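Local coordinates for Thiol:disulfide interchange protein (PDB 4OD7) that probably acts as a periplasmic dithiol oxidase of the DsbA family, passing disulfide bonds to folding substrate proteins, at residues Y42-N45 against S46-K50; L83-E86 against D87-P91; F146-N149 against G150-A153. The protein carries 1 engineered substitution. One frame throughout, in Å; residues are numbered along the deposited sequence.

Contact 1 of 3, residues Y42-N45 against S46-K50; sequences YKVN and STVEK
K43 and T47 meet where helix 44-51 begins. K43 stands at the N-cap position with positive phi (59°), and it is also the first residue to leave the preceding helix 33-41. Its carbonyl accepts the first i to i+4 bond of the new helix, from the backbone N of T47 to K43 O at 3.0 Å. The next two residues along repeat this pattern: V48 N binds V44 O, and E49 N binds N45 O at 2.8 Å.

K43 O also takes a side-chain bond. T47 OG1 donates to it at 2.9 Å and reaches it from the face of the carbonyl plane opposite to T47 N. The threonine can do so because OG1 stands beside its own backbone N, anti to the carbonyl carbon (chi1 -66°). S46 OG adds a weak bond to the same oxygen. One carbonyl thus has two firm donors, both from T47, and one weak one. N45 and E49 lie side by side, pointing the same way. N45 ND2 makes a weak bond to E49 OE2 at 3.1 Å, with amide and carboxylate planes nearly perpendicular (88°). V44 CG1 and V48 CG2 make a loose apolar contact at 4.4 Å.

N45 ND2 also bonds weakly to E26 on strand 24-28, whose carboxylate lies close to that of E49. On strand 58-62, N45 touches R60 and E49 touches M58, while V44 and V48 pack on Y179 of helix 172-187.

Contact 2 of 3, residues L83-E86 against D87-P91; sequences LGVE and DQVSP
V85 and V89 are joined by backbone and side chain at the start of helix 86-99. V85 is the N-cap residue. V85 O accepts V89 N at 3.1 Å and takes a weaker bond from Q88 N. E86 O accepts S90 N at 2.9 Å and a weak, long bond from V89 N. V89 N is therefore shared, with V85 O as its stronger acceptor. P91 has no N-H to give, and the helix is kinked there.

A water bridges E86 and D87. It donates to E86 OE1 at 2.9 Å and accepts from D87 N. The E86 chain bends at chi2 (96°), which brings its carboxylate back to this water. E86 N is buried with no partner in the model. V85 N bonds to A80 O and G84 N to I81 O, both in the helix just ended, and the pair forms a Schellman motif. G84, with positive phi, is its C-prime residue and ends helix 70-83.

The side chains add a small apolar contact. V85 CG2 meets V89 CG1 at 3.8 Å, the two valines crossing obliquely. Q88 bends at chi2 and lays OE1 3.7 Å from V85 CA.

The segment joins helix 70-83 to helix 86-99. V89 and E86 pack back on helix 70-83, V89 at A80 and E86 at W77 and I81. V85 touches V118, and S90 and P91 touch E40 of helix 33-41.

Contact 3 of 3, residues F146-N149 against G150-A153; sequences FQIN and GVPA
I148 meets G150 by van der Waals contact. No hydrogen bond links the two segments. I148 CG2 sits 3.3 Å from G150 O. The methyl is anti to the backbone N of I148 and beside the carbonyl carbon (CG1 at chi1 -54°), which turns it toward the residues that follow.

The apolar contacts use the same methyl. I148 CG2 lies 4.2 Å from V151 CG1 and 4.3 Å from A153 CB. CG2 thus carries the contact of the I148 side chain with residues 150-153.

The turn leads from helix 130-145 into strand 153-156. Q147, with positive phi, ends the helix in a Schellman motif. Beyond it lies the cis-Pro loop of the thioredoxin fold: the peptide bond between V151 and P152 is cis. In this family that loop lies beside the redox-active CXXC motif. Here P152 packs on H34, C35 and F38, and V151 also touches C35; the other cysteine of the motif is replaced by the engineered S32.

The polar bonds go to partners beyond the two segments. V151 forms backbone hydrogen bonds with the bound peptide, as expected of the residue before the cis-proline. A153 bonds through its backbone to F27 of strand 24-28, and F146 O weakly accepts K161 NZ.

The three contacts follow one another along the chain, and none nests in or crosses another. Contact 1 closes the short link between helices 33-41 and 44-51, beside strands 24-28 and 58-62 and helix 172-187. Contact 2 closes the turn between helices 70-83 and 86-99 in the helical part. Contact 3 comes last and returns the chain from helix 130-145 to the sheet at strand 153-156. Centres of contacts 2 and 3 are about 22 Å apart, on opposite sides of the chain's centre. No two contacts touch. Helix 33-41 connects them: it precedes contact 1 directly, while S90, P91, V151 and P152 pack against it.

Contact 1 of 3, residues Y42-N45 against S46-K50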
loop_
_atom_site.group_PDB
_atom_site.type_symbol
_atom_site.label_atom_id
_atom_site.label_comp_id
_atom_site.label_asym_id
_atom_site.label_seq_id
_atom_site.Cartn_x
_atom_site.Cartn_y
_atom_site.Cartn_z
ATOM N N TYR A 42 -0.903 13.364 -1.540
ATOM C CA TYR A 42 -1.133 13.437 -2.974
ATOM C C TYR A 42 -2.296 12.549 -3.416
ATOM O O TYR A 42 -2.872 12.787 -4.473
ATOM C CB TYR A 42 0.119 13.024 -3.763
ATOM C CG TYR A 42 1.318 13.954 -3.662
ATOM C CD1 TYR A 42 1.191 15.280 -3.273
ATOM C CD2 TYR A 42 2.584 13.508 -4.031
ATOM C CE1 TYR A 42 2.287 16.109 -3.211
ATOM C CE2 TYR A 42 3.690 14.336 -3.975
ATOM C CZ TYR A 42 3.544 15.635 -3.576
ATOM O OH TYR A 42 4.657 16.460 -3.540
ATOM N N LYS A 43 -2.603 11.513 -2.631
ATOM C CA LYS A 43 -3.709 10.600 -2.926
ATOM C C LYS A 43 -3.534 9.909 -4.289
ATOM O O LYS A 43 -4.460 9.831 -5.072
ATOM C CB LYS A 43 -5.016 11.395 -2.891
ATOM C CG LYS A 43 -5.279 12.103 -1.563
ATOM C CD LYS A 43 -6.505 12.947 -1.656
ATOM C CE LYS A 43 -6.802 13.740 -0.413
ATOM N NZ LYS A 43 -8.255 14.157 -0.422
ATOM N N VAL A 44 -2.337 9.442 -4.602
ATOM C CA VAL A 44 -2.120 8.863 -5.910
ATOM C C VAL A 44 -2.804 7.503 -5.952
ATOM O O VAL A 44 -3.482 7.192 -6.930
ATOM C CB VAL A 44 -0.624 8.742 -6.249
ATOM C CG1 VAL A 44 -0.418 8.209 -7.663
ATOM C CG2 VAL A 44 0.056 10.069 -6.141
ATOM N N ASN A 45 -2.653 6.676 -4.918
ATOM C CA ASN A 45 -3.332 5.355 -4.962
ATOM C C ASN A 45 -4.862 5.471 -4.968
ATOM O O ASN A 45 -5.547 4.698 -5.608
ATOM C CB ASN A 45 -2.941 4.444 -3.805
ATOM C CG ASN A 45 -3.406 4.956 -2.473
ATOM O OD1 ASN A 45 -3.217 6.112 -2.147
ATOM N ND2 ASN A 45 -4.082 4.116 -1.727
ATOM N N SER A 46 -5.388 6.460 -4.279
ATOM C CA SER A 46 -6.806 6.642 -4.262
ATOM C C SER A 46 -7.318 7.185 -5.612
ATOM O O SER A 46 -8.381 6.783 -6.044
ATOM C CB SER A 46 -7.195 7.476 -3.045
ATOM O OG SER A 46 -6.423 8.608 -2.950
ATOM N N THR A 47 -6.592 8.072 -6.272
ATOM C CA THR A 47 -6.965 8.522 -7.608
ATOM C C THR A 47 -7.001 7.334 -8.561
ATOM O O THR A 47 -7.916 7.177 -9.354
ATOM C CB THR A 47 -5.968 9.566 -8.160
ATOM O OG1 THR A 47 -6.047 10.751 -7.374
ATOM C CG2 THR A 47 -6.272 9.943 -9.626
ATOM N N VAL A 48 -6.004 6.472 -8.401
ATOM C CA VAL A 48 -5.843 5.275 -9.203
ATOM C C VAL A 48 -6.999 4.295 -8.985
ATOM O O VAL A 48 -7.561 3.766 -9.950
ATOM C CB VAL A 48 -4.499 4.594 -8.877
ATOM C CG1 VAL A 48 -4.445 3.169 -9.392
ATOM C CG2 VAL A 48 -3.340 5.410 -9.437
ATOM N N GLU A 49 -7.341 4.070 -7.725
ATOM C CA GLU A 49 -8.403 3.162 -7.376
ATOM C C GLU A 49 -9.731 3.659 -7.945
ATOM O O GLU A 49 -10.537 2.867 -8.419
ATOM C CB GLU A 49 -8.485 3.019 -5.845
ATOM C CG GLU A 49 -7.356 2.218 -5.215
ATOM C CD GLU A 49 -7.034 2.597 -3.756
ATOM O OE1 GLU A 49 -7.837 3.307 -3.121
ATOM O OE2 GLU A 49 -5.968 2.167 -3.266
ATOM N N LYS A 50 -9.912 4.975 -7.977
ATOM C CA LYS A 50 -11.138 5.581 -8.503
ATOM C C LYS A 50 -11.288 5.503 -10.038
ATOM O O LYS A 50 -12.393 5.714 -10.567
ATOM C CB LYS A 50 -11.211 7.046 -8.080
ATOM C CG LYS A 50 -11.664 7.266 -6.657
ATOM C CD LYS A 50 -11.770 8.753 -6.312
ATOM C CE LYS A 50 -12.955 9.037 -5.401
ATOM N NZ LYS A 50 -12.982 10.449 -4.959
#

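Contact 2 of 3, residues L83-E86 against D87-P91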
loop_
_atom_site.group_PDB
_atom_site.type_symbol
_atom_site.label_atom_id
_atom_site.label_comp_id
_atom_site.label_asym_id
_atom_site.label_seq_id
_atom_site.Cartn_x
_atom_site.Cartn_y
_atom_site.Cartn_z
ATOM N N LEU A 83 -11.579 -5.939 9.305
ATOM C CA LEU A 83 -12.696 -5.202 9.901
ATOM C C LEU A 83 -13.277 -4.241 8.885
ATOM O O LEU A 83 -14.320 -3.664 9.135
ATOM C CB LEU A 83 -12.252 -4.453 11.161
ATOM C CG LEU A 83 -11.792 -5.402 12.274
ATOM C CD1 LEU A 83 -11.437 -4.697 13.525
ATOM C CD2 LEU A 83 -12.788 -6.534 12.539
ATOM N N GLY A 84 -12.564 -4.039 7.770
ATOM C CA GLY A 84 -12.992 -3.154 6.702
ATOM C C GLY A 84 -12.944 -1.699 7.114
ATOM O O GLY A 84 -13.740 -0.889 6.633
ATOM N N VAL A 85 -11.961 -1.345 7.926
ATOM C CA VAL A 85 -11.878 0.013 8.473
ATOM C C VAL A 85 -10.616 0.748 8.028
ATOM O O VAL A 85 -10.101 1.594 8.726
ATOM C CB VAL A 85 -11.991 -0.044 10.023
ATOM C CG1 VAL A 85 -13.325 -0.629 10.461
ATOM C CG2 VAL A 85 -10.840 -0.865 10.627
ATOM N N GLU A 86 -10.115 0.357 6.870
ATOM C CA GLU A 86 -8.906 0.908 6.277
ATOM C C GLU A 86 -8.962 2.430 6.258
ATOM O O GLU A 86 -8.081 3.086 6.759
ATOM C CB GLU A 86 -8.726 0.391 4.850
ATOM C CG GLU A 86 -8.613 -1.123 4.679
ATOM C CD GLU A 86 -9.953 -1.760 4.316
ATOM O OE1 GLU A 86 -11.014 -1.208 4.703
ATOM O OE2 GLU A 86 -9.965 -2.793 3.595
ATOM N N ASP A 87 -10.043 2.988 5.744
ATOM C CA ASP A 87 -10.131 4.434 5.616
ATOM C C ASP A 87 -10.145 5.199 6.926
ATOM O O ASP A 87 -9.676 6.330 7.001
ATOM C CB ASP A 87 -11.422 4.790 4.864
ATOM C CG ASP A 87 -11.321 4.587 3.380
ATOM O OD1 ASP A 87 -10.247 4.165 2.916
ATOM O OD2 ASP A 87 -12.337 4.833 2.682
ATOM N N GLN A 88 -10.693 4.578 7.946
ATOM C CA GLN A 88 -10.790 5.155 9.277
ATOM C C GLN A 88 -9.471 5.117 10.060
ATOM O O GLN A 88 -9.156 6.052 10.739
ATOM C CB GLN A 88 -11.880 4.420 10.089
ATOM C CG GLN A 88 -13.348 4.723 9.727
ATOM C CD GLN A 88 -13.772 4.344 8.300
ATOM O OE1 GLN A 88 -13.421 3.278 7.763
ATOM N NE2 GLN A 88 -14.537 5.235 7.680
ATOM N N VAL A 89 -8.698 4.032 9.968
ATOM C CA VAL A 89 -7.523 3.871 10.828
ATOM C C VAL A 89 -6.268 4.267 10.085
ATOM O O VAL A 89 -5.294 4.667 10.721
ATOM C CB VAL A 89 -7.319 2.404 11.356
ATOM C CG1 VAL A 89 -8.584 1.844 11.937
ATOM C CG2 VAL A 89 -6.841 1.472 10.278
ATOM N N SER A 90 -6.291 4.150 8.750
ATOM C CA SER A 90 -5.101 4.439 7.961
ATOM C C SER A 90 -4.525 5.833 8.299
ATOM O O SER A 90 -3.339 5.924 8.580
ATOM C CB SER A 90 -5.397 4.304 6.474
ATOM O OG SER A 90 -4.240 4.582 5.723
ATOM N N PRO A 91 -5.337 6.917 8.280
ATOM C CA PRO A 91 -4.753 8.197 8.662
ATOM C C PRO A 91 -4.162 8.222 10.077
ATOM O O PRO A 91 -3.089 8.796 10.313
ATOM C CB PRO A 91 -5.933 9.142 8.519
ATOM C CG PRO A 91 -6.815 8.505 7.548
ATOM C CD PRO A 91 -6.724 7.089 7.818
HETATM O O HOH W 1 -12.278 1.297 4.086
#

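Contact 3 of 3, residues F146-N149 against G150-A153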
loop_
_atom_site.group_PDB
_atom_site.type_symbol
_atom_site.label_atom_id
_atom_site.label_comp_id
_atom_site.label_asym_id
_atom_site.label_seq_id
_atom_site.Cartn_x
_atom_site.Cartn_y
_atom_site.Cartn_z
ATOM N N PHE A 146 7.078 -10.447 -5.369
ATOM C CA PHE A 146 7.131 -9.270 -6.203
ATOM C C PHE A 146 8.478 -8.535 -6.016
ATOM O O PHE A 146 8.690 -7.479 -6.603
ATOM C CB PHE A 146 5.944 -8.356 -5.896
ATOM C CG PHE A 146 4.620 -8.899 -6.337
ATOM C CD1 PHE A 146 3.975 -8.346 -7.417
ATOM C CD2 PHE A 146 4.024 -9.959 -5.688
ATOM C CE1 PHE A 146 2.755 -8.835 -7.848
ATOM C CE2 PHE A 146 2.815 -10.441 -6.103
ATOM C CZ PHE A 146 2.182 -9.878 -7.195
ATOM N N GLN A 147 9.377 -9.121 -5.224
ATOM C CA GLN A 147 10.693 -8.547 -4.922
ATOM C C GLN A 147 10.646 -7.070 -4.529
ATOM O O GLN A 147 11.291 -6.213 -5.156
ATOM C CB GLN A 147 11.630 -8.720 -6.124
ATOM N N ILE A 148 9.881 -6.772 -3.484
ATOM C CA ILE A 148 9.684 -5.393 -3.045
ATOM C C ILE A 148 10.699 -5.075 -2.002
ATOM O O ILE A 148 10.716 -5.698 -0.950
ATOM C CB ILE A 148 8.283 -5.169 -2.497
ATOM C CG1 ILE A 148 7.250 -5.623 -3.531
ATOM C CG2 ILE A 148 8.089 -3.686 -2.041
ATOM C CD1 ILE A 148 7.381 -4.933 -4.851
ATOM N N ASN A 149 11.547 -4.105 -2.316
ATOM C CA ASN A 149 12.643 -3.707 -1.452
ATOM C C ASN A 149 12.491 -2.280 -0.976
ATOM O O ASN A 149 13.230 -1.850 -0.117
ATOM C CB ASN A 149 13.977 -3.808 -2.210
ATOM C CG ASN A 149 14.410 -5.235 -2.478
ATOM O OD1 ASN A 149 14.262 -6.123 -1.636
ATOM N ND2 ASN A 149 14.962 -5.460 -3.668
ATOM N N GLY A 150 11.538 -1.563 -1.559
ATOM C CA GLY A 150 11.311 -0.181 -1.261
ATOM C C GLY A 150 9.859 0.135 -1.492
ATOM O O GLY A 150 9.180 -0.528 -2.270
ATOM N N VAL A 151 9.378 1.150 -0.790
ATOM C CA VAL A 151 7.995 1.562 -0.852
ATOM C C VAL A 151 7.911 3.070 -0.904
ATOM O O VAL A 151 8.744 3.775 -0.346
ATOM C CB VAL A 151 7.168 1.082 0.368
ATOM C CG1 VAL A 151 6.883 -0.418 0.284
ATOM C CG2 VAL A 151 7.833 1.468 1.689
ATOM N N PRO A 152 6.846 3.593 -1.499
ATOM C CA PRO A 152 5.662 2.975 -2.117
ATOM C C PRO A 152 5.994 2.202 -3.403
ATOM O O PRO A 152 6.921 2.568 -4.098
ATOM C CB PRO A 152 4.788 4.196 -2.395
ATOM C CG PRO A 152 5.662 5.331 -2.491
ATOM C CD PRO A 152 6.776 5.070 -1.548
ATOM N N ALA A 153 5.290 1.127 -3.701
ATOM C CA ALA A 153 5.542 0.389 -4.938
ATOM C C ALA A 153 4.235 -0.191 -5.447
ATOM O O ALA A 153 3.401 -0.509 -4.650
ATOM C CB ALA A 153 6.543 -0.699 -4.691
#